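Local coordinates for protein diphosphomevalonate decarboxylase, putative (Trypanosoma brucei, PDB 2HKE) that probably catalyses the ATP-dependent decarboxylation of (R)-5-diphosphomevalonate to isopentenyl diphosphate, a step of the mevalonate route to isoprenoids and sterols, at residues F16-G21 and D249-I254; P222-I227 and A244-D249; E253-A256 and K261-Y264; E267-M272 and Y290-G295. The protein carries 1 engineered substitution. All blocks are in the same frame, centred on the assembly; numbering follows the deposited sequence.

Interaction 1: residues F16-G21 and D249-I254; sequences FIKYWG and DDLQEI. With SO4 (sulfate ion), chain C.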
# COMPACT_ATOMS: atom_id res chain seq x y z
N PHE A 16 -1.48 -6.06 -5.44
CA PHE A 16 -2.04 -6.44 -6.76
C PHE A 16 -3.02 -7.61 -6.65
O PHE A 16 -3.84 -7.78 -7.56
CB PHE A 16 -0.94 -6.68 -7.78
CG PHE A 16 0.10 -7.63 -7.32
CD1 PHE A 16 -0.07 -8.96 -7.54
CD2 PHE A 16 1.24 -7.20 -6.65
CE1 PHE A 16 0.84 -9.89 -7.10
CE2 PHE A 16 2.17 -8.16 -6.19
CZ PHE A 16 1.97 -9.48 -6.45
N ILE A 17 -2.90 -8.43 -5.59
CA ILE A 17 -3.90 -9.39 -5.18
C ILE A 17 -4.47 -8.84 -3.90
O ILE A 17 -3.78 -8.64 -2.89
CB ILE A 17 -3.40 -10.85 -5.10
CG1 ILE A 17 -3.06 -11.33 -6.53
CG2 ILE A 17 -4.53 -11.74 -4.43
CD1 ILE A 17 -2.29 -12.62 -6.52
N LYS A 18 -5.73 -8.47 -3.98
CA LYS A 18 -6.34 -7.63 -2.96
C LYS A 18 -6.73 -8.23 -1.61
O LYS A 18 -7.31 -9.31 -1.54
CB LYS A 18 -7.56 -6.97 -3.56
CG LYS A 18 -7.29 -6.23 -4.89
CD LYS A 18 -6.37 -5.05 -4.65
CE LYS A 18 -6.21 -4.16 -5.88
NZ LYS A 18 -5.30 -2.96 -5.62
N TYR A 19 -6.48 -7.45 -0.55
CA TYR A 19 -7.05 -7.68 0.76
C TYR A 19 -8.42 -6.96 0.78
O TYR A 19 -8.48 -5.77 0.63
CB TYR A 19 -6.12 -7.09 1.81
CG TYR A 19 -6.70 -6.80 3.19
CD1 TYR A 19 -7.45 -7.76 3.86
CD2 TYR A 19 -6.42 -5.60 3.85
CE1 TYR A 19 -7.97 -7.49 5.13
CE2 TYR A 19 -6.89 -5.34 5.12
CZ TYR A 19 -7.68 -6.26 5.74
OH TYR A 19 -8.13 -6.00 6.99
N TRP A 20 -9.52 -7.70 0.97
CA TRP A 20 -10.82 -7.10 1.10
C TRP A 20 -11.69 -8.10 1.82
O TRP A 20 -12.25 -8.98 1.22
CB TRP A 20 -11.40 -6.72 -0.26
CG TRP A 20 -12.57 -5.77 -0.16
CD1 TRP A 20 -13.87 -6.05 -0.45
CD2 TRP A 20 -12.50 -4.40 0.13
NE1 TRP A 20 -14.65 -4.92 -0.27
CE2 TRP A 20 -13.81 -3.89 0.07
CE3 TRP A 20 -11.45 -3.54 0.49
CZ2 TRP A 20 -14.10 -2.57 0.36
CZ3 TRP A 20 -11.77 -2.21 0.79
CH2 TRP A 20 -13.08 -1.76 0.72
N GLY A 21 -11.72 -7.97 3.15
CA GLY A 21 -12.49 -8.81 4.02
C GLY A 21 -11.71 -9.47 5.15
O GLY A 21 -10.66 -10.11 4.90
N ASP A 249 -10.20 -4.89 -11.32
CA ASP A 249 -11.59 -4.91 -11.83
C ASP A 249 -12.52 -5.59 -10.84
O ASP A 249 -13.65 -5.07 -10.58
CB ASP A 249 -11.66 -5.65 -13.18
CG ASP A 249 -10.97 -4.93 -14.31
OD1 ASP A 249 -10.63 -3.72 -14.22
OD2 ASP A 249 -10.80 -5.59 -15.37
N ASP A 250 -12.08 -6.71 -10.28
CA ASP A 250 -12.93 -7.49 -9.37
C ASP A 250 -13.26 -6.73 -8.09
O ASP A 250 -14.42 -6.77 -7.62
CB ASP A 250 -12.33 -8.86 -9.05
CG ASP A 250 -12.46 -9.89 -10.19
OD1 ASP A 250 -13.11 -9.64 -11.23
OD2 ASP A 250 -11.90 -11.02 -10.01
N LEU A 251 -12.30 -6.02 -7.51
CA LEU A 251 -12.58 -5.24 -6.31
C LEU A 251 -13.58 -4.13 -6.61
O LEU A 251 -14.51 -3.88 -5.82
CB LEU A 251 -11.29 -4.65 -5.77
CG LEU A 251 -11.41 -3.75 -4.55
CD1 LEU A 251 -12.15 -4.48 -3.40
CD2 LEU A 251 -10.01 -3.31 -4.06
N GLN A 252 -13.46 -3.51 -7.78
CA GLN A 252 -14.44 -2.47 -8.13
C GLN A 252 -15.84 -3.13 -8.31
O GLN A 252 -16.85 -2.53 -7.90
CB GLN A 252 -14.01 -1.65 -9.36
CG GLN A 252 -12.88 -0.67 -9.01
CD GLN A 252 -12.26 -0.01 -10.19
OE1 GLN A 252 -12.36 -0.51 -11.34
NE2 GLN A 252 -11.57 1.10 -9.94
N GLU A 253 -15.89 -4.31 -8.88
CA GLU A 253 -17.18 -4.99 -9.07
C GLU A 253 -17.75 -5.44 -7.75
O GLU A 253 -18.99 -5.38 -7.53
CB GLU A 253 -17.07 -6.14 -10.06
CG GLU A 253 -18.45 -6.65 -10.50
CD GLU A 253 -18.41 -7.89 -11.41
OE1 GLU A 253 -17.30 -8.36 -11.76
OE2 GLU A 253 -19.52 -8.41 -11.74
N ILE A 254 -16.88 -5.92 -6.86
CA ILE A 254 -17.31 -6.25 -5.50
C ILE A 254 -17.94 -5.06 -4.81
O ILE A 254 -19.03 -5.17 -4.23
CB ILE A 254 -16.16 -6.82 -4.66
CG1 ILE A 254 -15.85 -8.24 -5.15
CG2 ILE A 254 -16.57 -6.88 -3.20
CD1 ILE A 254 -14.48 -8.76 -4.78
S SO4 C . -7.82 -2.61 8.16
O1 SO4 C . -9.16 -2.73 8.69
O2 SO4 C . -7.88 -2.24 6.76
O3 SO4 C . -7.08 -1.58 8.88
O4 SO4 C . -7.13 -3.90 8.26
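Lys18 and Leu251 bring their CA atoms to 7.5 Å, the nearest backbone approach of the loop 16-21 to the helical segment 249-254. Phe16 and Ile17 form a classic beta bulge against Phe37; the chain turns a corner here, then passes the helix with Lys18 and Trp20 directed toward it and Tyr19 away. The central contact is a CH-pi interaction. Leu251, with CG anti to the backbone N (chi1 177°), lays its CD1 methyl over one face of the Trp20 indole, 3.6 Å from the centroid of the five-membered ring and 14° off its normal. On the other branch, Leu251 CD2 lies across the aliphatic part of Lys18, 4.1 Å from Lys18 CG. Ile254 reaches the same indole obliquely, CG2 standing 3.9 Å from Trp20 CD1. Beyond the apolar contact, Trp20 NE1 is hydrogen-bonded to Ser206 OG, and Lys18 NZ forms a salt bridge with Asp293. On the side turned from the helix, Tyr19 OH donates to O4 of the sulfate ion at 2.7 Å, with O4 near the plane of the phenol ring. Lys22, Arg77, Ser144, Gly145 and Thr200 also bond this sulfate, which makes the site consistent with one for a phosphate group of a substrate. The loop thus joins a buried apolar face, whose polar side-chain ends are bonded to Ser206 and Asp293, to an anion site on its other side.

Interaction 2: residues P222-I227 and A244-D249; sequences PERMKI and AMLESD
Arg224 and Glu247 join two consecutive helices by a salt bridge. Arg224 NH1 donates to Glu247 OE2 at 2.8 Å with an N-H...O angle of 154°. The oxygen is met on its anti side and lies close to the guanidinium plane, while the carboxylate is turned 77° from that plane, and one N-H makes the bond to Glu247, not a paired, coplanar arrangement. Arg224 is extended from CG to NE and spans the gap between the helices; Glu247 bends at its second torsion (chi2 -72°), which swings the carboxylate toward the arginine. Further charges share both groups: NH1 of Arg224 also pairs with Asp250 OD2, and OE2 of Glu247 with Arg216 NH1, while OE1 receives the backbone N-H of Lys18. Van der Waals contact comes from Leu246, whose CB lies over the centre of one guanidinium face, 3.8 Å from Arg224 CZ. This covered face is consistent with a fixed guanidinium, held at NH1 by both Glu247 and Asp250. Helices 213-234 and 237-256 form a helical hairpin in which Met225 and Glu247 touch Ile17 of the loop after strand 5-15; Met245 and Ser248 face strand 288-291.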
# COMPACT_ATOMS: atom_id res chain seq x y z
N PRO A 222 -7.00 -18.05 -4.45
CA PRO A 222 -6.04 -19.14 -4.57
C PRO A 222 -5.45 -19.39 -5.98
O PRO A 222 -4.22 -19.60 -6.09
CB PRO A 222 -6.84 -20.34 -4.05
CG PRO A 222 -7.76 -19.79 -3.07
CD PRO A 222 -8.17 -18.44 -3.65
N GLU A 223 -6.29 -19.32 -7.01
CA GLU A 223 -5.87 -19.45 -8.41
C GLU A 223 -4.85 -18.33 -8.73
O GLU A 223 -3.75 -18.60 -9.26
CB GLU A 223 -7.02 -19.24 -9.41
CG GLU A 223 -8.09 -20.34 -9.58
CD GLU A 223 -9.31 -19.92 -10.44
OE1 GLU A 223 -9.64 -18.68 -10.57
OE2 GLU A 223 -9.93 -20.87 -11.01
N ARG A 224 -5.20 -17.09 -8.40
CA ARG A 224 -4.37 -15.96 -8.82
C ARG A 224 -3.06 -15.85 -8.03
O ARG A 224 -2.04 -15.43 -8.59
CB ARG A 224 -5.15 -14.65 -8.75
CG ARG A 224 -6.29 -14.65 -9.70
CD ARG A 224 -7.03 -13.33 -9.74
NE ARG A 224 -8.13 -13.47 -10.72
CZ ARG A 224 -9.17 -12.67 -10.79
NH1 ARG A 224 -9.30 -11.66 -9.96
NH2 ARG A 224 -10.09 -12.90 -11.70
N MET A 225 -3.07 -16.27 -6.77
CA MET A 225 -1.83 -16.37 -5.98
C MET A 225 -0.83 -17.32 -6.66
O MET A 225 0.35 -17.01 -6.75
CB MET A 225 -2.09 -16.85 -4.55
CG MET A 225 -2.85 -15.82 -3.67
SD MET A 225 -1.87 -14.30 -3.35
CE MET A 225 -0.40 -15.02 -2.59
N LYS A 226 -1.30 -18.44 -7.14
CA LYS A 226 -0.43 -19.38 -7.87
C LYS A 226 0.10 -18.80 -9.17
O LYS A 226 1.31 -18.91 -9.46
CB LYS A 226 -1.14 -20.72 -8.10
CG LYS A 226 -0.39 -21.71 -9.00
CD LYS A 226 -1.12 -23.07 -9.06
CE LYS A 226 -0.38 -24.06 -9.98
NZ LYS A 226 -0.99 -25.44 -9.87
N ILE A 227 -0.78 -18.16 -9.95
CA ILE A 227 -0.41 -17.62 -11.26
C ILE A 227 0.56 -16.44 -11.05
O ILE A 227 1.55 -16.33 -11.72
CB ILE A 227 -1.64 -17.11 -12.06
CG1 ILE A 227 -2.59 -18.28 -12.40
CG2 ILE A 227 -1.20 -16.37 -13.31
CD1 ILE A 227 -4.02 -17.80 -12.80
N ALA A 244 -3.02 -8.34 -12.22
CA ALA A 244 -3.25 -7.10 -11.47
C ALA A 244 -4.54 -6.37 -11.93
O ALA A 244 -5.32 -5.81 -11.13
CB ALA A 244 -2.04 -6.20 -11.58
N MET A 245 -4.78 -6.34 -13.25
CA MET A 245 -5.96 -5.67 -13.78
C MET A 245 -7.23 -6.47 -13.49
O MET A 245 -8.27 -5.89 -13.24
CB MET A 245 -5.80 -5.43 -15.28
CG MET A 245 -4.76 -4.33 -15.55
SD MET A 245 -4.50 -3.81 -17.21
CE MET A 245 -3.57 -5.17 -17.87
N LEU A 246 -7.14 -7.79 -13.51
CA LEU A 246 -8.31 -8.62 -13.15
C LEU A 246 -8.69 -8.41 -11.71
O LEU A 246 -9.84 -8.25 -11.38
CB LEU A 246 -8.00 -10.10 -13.34
CG LEU A 246 -7.96 -10.58 -14.78
CD1 LEU A 246 -7.34 -12.00 -14.83
CD2 LEU A 246 -9.37 -10.55 -15.36
N GLU A 247 -7.70 -8.33 -10.85
CA GLU A 247 -7.94 -8.13 -9.43
C GLU A 247 -8.53 -6.76 -9.16
O GLU A 247 -9.48 -6.60 -8.37
CB GLU A 247 -6.62 -8.29 -8.68
CG GLU A 247 -6.28 -9.73 -8.35
CD GLU A 247 -7.17 -10.27 -7.24
OE1 GLU A 247 -7.08 -9.77 -6.09
OE2 GLU A 247 -8.01 -11.17 -7.54
N SER A 248 -7.99 -5.75 -9.81
CA SER A 248 -8.51 -4.40 -9.67
C SER A 248 -9.94 -4.31 -10.14
O SER A 248 -10.80 -3.74 -9.47
CB SER A 248 -7.65 -3.46 -10.50
OG SER A 248 -8.09 -2.11 -10.37
N ASP A 249 -10.20 -4.89 -11.32
CA ASP A 249 -11.59 -4.91 -11.83
C ASP A 249 -12.52 -5.59 -10.84
O ASP A 249 -13.65 -5.07 -10.58
CB ASP A 249 -11.66 -5.65 -13.18
CG ASP A 249 -10.97 -4.93 -14.31
OD1 ASP A 249 -10.63 -3.72 -14.22
OD2 ASP A 249 -10.80 -5.59 -15.37

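Interaction 3: residues E253-A256 and K261-Y264; sequences EICA and KITY
The return of the chain at the C-terminal end of helix 237-256 brings Cys255 against Ile262: after the last helical turn a short loop doubles back and lays the segment 261-264 beside the segment 253-256. The CA atoms of Cys255 and Ile262 come to 4.8 Å, and one backbone hydrogen bond joins the segments, from Ile262 N to Cys255 O at 3.0 Å. Its N-H...O angle of 166° is nearly straight, although the donor stands 40° above the carbonyl plane. Side chains fill in beside it. Cys255 CB packs on Ile262 CB at 3.8 Å, and the Cys255 sulfur, set beside the backbone N (chi1 -76°), meets Ile262 CG2 at 3.9 Å. The same SG comes obliquely to the Tyr264 ring, 4.2 Å from CE2, in a sulfur-aromatic contact. Ile262 CG2 lies over one face of that ring, toward its rim, so that CG2 and Cys255 SG both border the phenol. Lys261, extended along its whole length, passes over the last turn with CG 3.4 Å from Ala256 O. Outside the pair, Tyr264 OH is hydrogen-bonded to Val197 O and Thr263 N to Asp196 OD2, while Trp20 packs on both Cys255 and Tyr264. Near the helix terminus the threonine hydroxyls of Thr257 and Thr258 bond the carbonyls of Glu253 and Ile254. The returning loop thus supplies a hydrogen-bond donor to the carbonyl of Cys255 near the helix end, and a small apolar cluster of sulfur, methyl and ring holds the turn against the helix.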
# COMPACT_ATOMS: atom_id res chain seq x y z
N GLU A 253 -15.89 -4.31 -8.88
CA GLU A 253 -17.18 -4.99 -9.07
C GLU A 253 -17.75 -5.44 -7.75
O GLU A 253 -18.99 -5.38 -7.53
CB GLU A 253 -17.07 -6.14 -10.06
CG GLU A 253 -18.45 -6.65 -10.50
CD GLU A 253 -18.41 -7.89 -11.41
OE1 GLU A 253 -17.30 -8.36 -11.76
OE2 GLU A 253 -19.52 -8.41 -11.74
N ILE A 254 -16.88 -5.92 -6.86
CA ILE A 254 -17.31 -6.25 -5.50
C ILE A 254 -17.94 -5.06 -4.81
O ILE A 254 -19.03 -5.17 -4.23
CB ILE A 254 -16.16 -6.82 -4.66
CG1 ILE A 254 -15.85 -8.24 -5.15
CG2 ILE A 254 -16.57 -6.88 -3.20
CD1 ILE A 254 -14.48 -8.76 -4.78
N CYS A 255 -17.28 -3.92 -4.88
CA CYS A 255 -17.80 -2.71 -4.28
C CYS A 255 -19.15 -2.33 -4.92
O CYS A 255 -20.07 -1.91 -4.24
CB CYS A 255 -16.78 -1.60 -4.40
SG CYS A 255 -15.43 -1.85 -3.17
N ALA A 256 -19.25 -2.46 -6.24
CA ALA A 256 -20.47 -2.05 -6.95
C ALA A 256 -21.66 -2.95 -6.62
O ALA A 256 -22.78 -2.51 -6.74
CB ALA A 256 -20.22 -2.07 -8.48
N LYS A 261 -24.28 0.21 -2.13
CA LYS A 261 -23.17 0.26 -3.08
C LYS A 261 -22.04 1.12 -2.53
O LYS A 261 -22.26 2.15 -1.87
CB LYS A 261 -23.66 0.85 -4.39
CG LYS A 261 -22.77 0.70 -5.57
CD LYS A 261 -23.44 1.41 -6.79
CE LYS A 261 -22.43 1.70 -7.92
NZ LYS A 261 -23.09 2.22 -9.21
N ILE A 262 -20.83 0.66 -2.80
CA ILE A 262 -19.61 1.38 -2.44
C ILE A 262 -18.94 1.83 -3.72
O ILE A 262 -18.72 0.99 -4.64
CB ILE A 262 -18.59 0.45 -1.71
CG1 ILE A 262 -19.15 -0.06 -0.38
CG2 ILE A 262 -17.25 1.22 -1.51
CD1 ILE A 262 -18.27 -1.17 0.34
N THR A 263 -18.59 3.11 -3.78
CA THR A 263 -17.94 3.69 -4.96
C THR A 263 -16.74 4.49 -4.53
O THR A 263 -16.87 5.54 -3.88
CB THR A 263 -18.88 4.66 -5.70
OG1 THR A 263 -20.12 3.97 -5.98
CG2 THR A 263 -18.23 5.13 -7.00
N TYR A 264 -15.55 4.02 -4.91
CA TYR A 264 -14.37 4.80 -4.68
C TYR A 264 -13.82 5.41 -5.98
O TYR A 264 -13.02 6.33 -5.93
CB TYR A 264 -13.30 3.91 -4.04
CG TYR A 264 -13.68 3.38 -2.70
CD1 TYR A 264 -14.03 4.22 -1.66
CD2 TYR A 264 -13.63 2.00 -2.44
CE1 TYR A 264 -14.35 3.69 -0.38
CE2 TYR A 264 -13.94 1.49 -1.20
CZ TYR A 264 -14.26 2.34 -0.15
OH TYR A 264 -14.57 1.77 1.08

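Interaction 4: residues E267-M272 and Y290-G295; sequences EDSYAM and YTFDAG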
# COMPACT_ATOMS: atom_id res chain seq x y z
N GLU A 267 -14.94 9.12 -12.61
CA GLU A 267 -14.85 8.89 -14.06
C GLU A 267 -13.41 9.05 -14.54
O GLU A 267 -13.07 8.56 -15.62
CB GLU A 267 -15.76 9.84 -14.80
CG GLU A 267 -17.28 9.48 -14.67
CD GLU A 267 -17.66 8.14 -15.28
OE1 GLU A 267 -17.02 7.70 -16.29
OE2 GLU A 267 -18.61 7.48 -14.75
N ASP A 268 -12.61 9.82 -13.82
CA ASP A 268 -11.16 9.89 -14.15
C ASP A 268 -10.51 8.52 -13.97
O ASP A 268 -9.75 8.08 -14.84
CB ASP A 268 -10.44 10.89 -13.27
CG ASP A 268 -10.71 12.32 -13.64
OD1 ASP A 268 -11.15 12.61 -14.75
OD2 ASP A 268 -10.45 13.16 -12.76
N SER A 269 -10.82 7.84 -12.87
CA SER A 269 -10.40 6.44 -12.68
C SER A 269 -10.76 5.56 -13.86
O SER A 269 -9.93 4.82 -14.39
CB SER A 269 -11.04 5.84 -11.42
OG SER A 269 -10.75 6.64 -10.30
N TYR A 270 -12.03 5.62 -14.27
CA TYR A 270 -12.52 4.80 -15.36
C TYR A 270 -11.89 5.18 -16.69
O TYR A 270 -11.60 4.30 -17.51
CB TYR A 270 -14.06 4.82 -15.48
CG TYR A 270 -14.79 4.33 -14.26
CD1 TYR A 270 -14.52 3.08 -13.72
CD2 TYR A 270 -15.75 5.12 -13.63
CE1 TYR A 270 -15.19 2.62 -12.59
CE2 TYR A 270 -16.43 4.67 -12.48
CZ TYR A 270 -16.16 3.42 -11.99
OH TYR A 270 -16.83 2.98 -10.87
N ALA A 271 -11.64 6.48 -16.88
CA ALA A 271 -10.95 6.88 -18.09
C ALA A 271 -9.51 6.32 -18.12
O ALA A 271 -9.01 5.96 -19.17
CB ALA A 271 -10.91 8.38 -18.17
N MET A 272 -8.86 6.28 -16.96
CA MET A 272 -7.51 5.69 -16.86
C MET A 272 -7.54 4.23 -17.23
O MET A 272 -6.64 3.75 -17.92
CB MET A 272 -6.88 5.94 -15.48
CG MET A 272 -6.25 7.32 -15.34
SD MET A 272 -4.83 7.66 -16.38
CE MET A 272 -3.57 6.57 -15.62
N TYR A 290 -2.84 -1.29 -14.69
CA TYR A 290 -3.43 -0.43 -13.66
C TYR A 290 -3.83 -1.29 -12.45
O TYR A 290 -4.11 -2.49 -12.58
CB TYR A 290 -4.65 0.34 -14.18
CG TYR A 290 -5.76 -0.54 -14.67
CD1 TYR A 290 -6.62 -1.20 -13.76
CD2 TYR A 290 -5.94 -0.77 -16.05
CE1 TYR A 290 -7.62 -2.08 -14.25
CE2 TYR A 290 -6.94 -1.61 -16.52
CZ TYR A 290 -7.79 -2.24 -15.62
OH TYR A 290 -8.75 -3.08 -16.14
N THR A 291 -3.88 -0.64 -11.28
CA THR A 291 -4.62 -1.16 -10.16
C THR A 291 -5.13 -0.00 -9.33
O THR A 291 -4.44 1.00 -9.20
CB THR A 291 -3.85 -2.20 -9.35
OG1 THR A 291 -4.76 -2.85 -8.47
CG2 THR A 291 -2.74 -1.57 -8.51
N PHE A 292 -6.35 -0.14 -8.82
CA PHE A 292 -6.94 0.75 -7.86
C PHE A 292 -7.12 0.01 -6.55
O PHE A 292 -7.45 -1.17 -6.56
CB PHE A 292 -8.33 1.25 -8.36
CG PHE A 292 -8.24 2.05 -9.64
CD1 PHE A 292 -8.09 1.39 -10.84
CD2 PHE A 292 -8.25 3.44 -9.64
CE1 PHE A 292 -7.99 2.07 -12.02
CE2 PHE A 292 -8.12 4.13 -10.81
CZ PHE A 292 -7.97 3.46 -12.00
N ASP A 293 -6.94 0.71 -5.43
CA ASP A 293 -7.06 0.11 -4.09
C ASP A 293 -8.04 0.89 -3.18
O ASP A 293 -7.65 1.55 -2.23
CB ASP A 293 -5.66 0.03 -3.46
CG ASP A 293 -5.43 -1.24 -2.59
OD1 ASP A 293 -5.77 -2.37 -3.01
OD2 ASP A 293 -4.95 -1.09 -1.44
N ALA A 294 -9.32 0.83 -3.42
CA ALA A 294 -10.26 1.49 -2.46
C ALA A 294 -10.12 3.01 -2.46
O ALA A 294 -10.20 3.70 -1.44
CB ALA A 294 -10.17 0.94 -0.99
N GLY A 295 -9.89 3.53 -3.66
CA GLY A 295 -9.70 4.95 -3.85
C GLY A 295 -9.72 5.20 -5.33
O GLY A 295 -9.87 4.26 -6.12
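The outer atoms CE2 and CZ of the Phe292 ring meet Ser269 obliquely. With CG beside the backbone N (chi1 -62°), the ring reaches out from segment 290-295 and meets the first turn of helix 267-283. Phe292 CE2 lies 3.4 Å from Ser269 CB and Phe292 CZ 3.4 Å from Ser269 O, so side chain and carbonyl of one residue both touch the ring. Ser269 OG is also in contact, 3.7 Å from Phe292 CE2, but its hydrogen bonds go to Ala296 O and Thr266 N, which hold the serine in place. One turn later, Met272 CB lies at the ring edge, near its plane and 4.4 Å from Phe292 CZ. Cys298 and Ile273 also touch Phe292, as does Gln252 of helix 237-256. The main chain at this residue is fixed as well, its N bonded to Ser248 OG and its O to Lys18 NZ. The contact is buried and almost wholly van der Waals in character; Ser269 O, near Phe292 CZ but oblique to the ring, may add at most a slight electrostatic attraction to its C-H.

From the N terminus, the loop after strand 5-15 meets helix 237-256 in interaction 1, closing a loop of more than two hundred residues and joining the N- and C-terminal family regions. Interaction 2, between helices 213-234 and 237-256, is nested inside that loop; the two contacts touch through Asp250 with Arg224 and Lys18 with Glu247. Interaction 3 starts on residues Glu253 and Ile254, where interaction 1 ends, and closes only the short turn beyond the helix. Interaction 4 follows in series, tying helix 267-283 to segment 290-295, whose Tyr290 and Asp293 reach back to Asp249 and Lys18. Helix 237-256 thus serves the first three contacts and borders the fourth.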